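Motility hub protein FimV (Pseudomonas aeruginosa, PDB 4MBQ) supports twitching motility, type IV pilus assembly and cAMP-dependent virulence gene expression from the inner membrane, this piece being a tetratricopeptide-repeat part of its cytoplasmic domain. Local coordinates at residues 21-24 with 25-28. Sequence-based numbering, arbitrary orientation.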
loop_
_atom_site.group_PDB
_atom_site.type_symbol
_atom_site.label_atom_id
_atom_site.label_comp_id
_atom_site.label_asym_id
_atom_site.label_seq_id
_atom_site.Cartn_x
_atom_site.Cartn_y
_atom_site.Cartn_z
ATOM N N LYS B 21 -5.628 2.659 6.655
ATOM C CA LYS B 21 -4.659 3.746 6.627
ATOM C C LYS B 21 -3.419 3.422 7.455
ATOM O O LYS B 21 -2.318 3.852 7.122
ATOM C CB LYS B 21 -5.309 5.060 7.078
ATOM C CG LYS B 21 -6.284 5.624 6.049
ATOM C CD LYS B 21 -6.992 6.875 6.543
ATOM C CE LYS B 21 -7.914 7.429 5.460
ATOM N NZ LYS B 21 -8.676 8.620 5.913
ATOM N N LEU B 22 -3.599 2.655 8.525
ATOM C CA LEU B 22 -2.475 2.232 9.353
ATOM C C LEU B 22 -1.525 1.340 8.559
ATOM O O LEU B 22 -0.304 1.469 8.660
ATOM C CB LEU B 22 -2.965 1.505 10.606
ATOM C CG LEU B 22 -3.397 2.400 11.769
ATOM C CD1 LEU B 22 -4.002 1.577 12.898
ATOM C CD2 LEU B 22 -2.207 3.200 12.267
ATOM N N ASP B 23 -2.088 0.438 7.766
ATOM C CA ASP B 23 -1.271 -0.429 6.923
ATOM C C ASP B 23 -0.614 0.355 5.790
ATOM O O ASP B 23 0.520 0.070 5.411
ATOM C CB ASP B 23 -2.088 -1.605 6.389
ATOM C CG ASP B 23 -2.207 -2.730 7.398
ATOM O OD1 ASP B 23 -1.172 -3.135 7.971
ATOM O OD2 ASP B 23 -3.334 -3.207 7.630
ATOM N N LEU B 24 -1.321 1.354 5.268
ATOM C CA LEU B 24 -0.753 2.240 4.255
ATOM C C LEU B 24 0.418 3.031 4.825
ATOM O O LEU B 24 1.423 3.242 4.146
ATOM C CB LEU B 24 -1.810 3.202 3.705
ATOM C CG LEU B 24 -2.811 2.642 2.697
ATOM C CD1 LEU B 24 -3.586 3.775 2.042
ATOM C CD2 LEU B 24 -2.105 1.793 1.656
ATOM N N ALA B 25 0.282 3.470 6.072
ATOM C CA ALA B 25 1.349 4.206 6.735
ATOM C C ALA B 25 2.580 3.326 6.901
ATOM O O ALA B 25 3.705 3.775 6.686
ATOM C CB ALA B 25 0.880 4.735 8.082
ATOM N N ARG B 26 2.358 2.073 7.289
ATOM C CA ARG B 26 3.438 1.100 7.404
ATOM C C ARG B 26 4.124 0.901 6.057
ATOM O O ARG B 26 5.336 0.694 5.990
ATOM C CB ARG B 26 2.914 -0.240 7.935
ATOM C CG ARG B 26 2.360 -0.177 9.356
ATOM C CD ARG B 26 1.840 -1.533 9.827
ATOM N NE ARG B 26 1.234 -1.445 11.153
ATOM C CZ ARG B 26 -0.064 -1.600 11.402
ATOM N NH1 ARG B 26 -0.906 -1.873 10.414
ATOM N NH2 ARG B 26 -0.520 -1.493 12.644
ATOM N N ALA B 27 3.340 0.970 4.986
ATOM C CA ALA B 27 3.875 0.834 3.635
ATOM C C ALA B 27 4.788 2.008 3.289
ATOM O O ALA B 27 5.854 1.820 2.700
ATOM C CB ALA B 27 2.746 0.721 2.628
ATOM N N TYR B 28 4.366 3.214 3.665
ATOM C CA TYR B 28 5.159 4.418 3.424
ATOM C C TYR B 28 6.477 4.384 4.186
ATOM O O TYR B 28 7.512 4.816 3.678
ATOM C CB TYR B 28 4.370 5.676 3.803
ATOM C CG TYR B 28 3.560 6.267 2.670
ATOM C CD1 TYR B 28 4.105 7.231 1.833
ATOM C CD2 TYR B 28 2.252 5.865 2.441
ATOM C CE1 TYR B 28 3.369 7.776 0.796
ATOM C CE2 TYR B 28 1.509 6.404 1.405
ATOM C CZ TYR B 28 2.072 7.359 0.588
ATOM O OH TYR B 28 1.334 7.896 -0.441
#
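Asp23 and Arg26, three residues apart on helix 15-30, form a salt bridge: Asp23 OD1 lies 2.8 Å from Arg26 NH1. Its geometry is skewed, since the N-H...O angle is 131° and NH1 approaches OD1 from above the carboxylate plane, though OD1 remains near the guanidinium edge. Carboxylate and guanidinium planes are 55° apart, so the pair is not a flat two-pronged one. In Arg26, chi1 of -64° sets CG anti to the carbonyl carbon and points the chain back along the helix, and its extension from CG to NE brings NH1 to Asp23. On the way Arg26 CG passes Leu22 O at 3.2 Å, and that oxygen lies over one guanidinium face. The backbone keeps regular i to i+4 bonding, from Ala25 N to Lys21 O (2.8 Å) through to Tyr28 N to Leu24 O (3.0 Å). Leu24 O also sits at the Tyr28 ring edge, 3.2 Å from Tyr28 CD2.

The tightly packed side faces the other helices of this tetratricopeptide-repeat region, Ala25 on Leu41 and Leu22 on Val44 of helix 34-47, while neighbouring subunits cover Leu24 and Tyr28, whose OH hydrogen-bonds Tyr28 OH of the third subunit. On the more solvent-facing side Lys21 and Arg26 are partly exposed, yet Lys21 is salt-bridged to Glu43 and Glu47. With Arg26 NH2 also paired to Glu55, the guanidinium links two carboxylates and ties this helix to helix 50-62; its positive charge probably also eases the closeness of Asp23 to Asp30 of the second subunit.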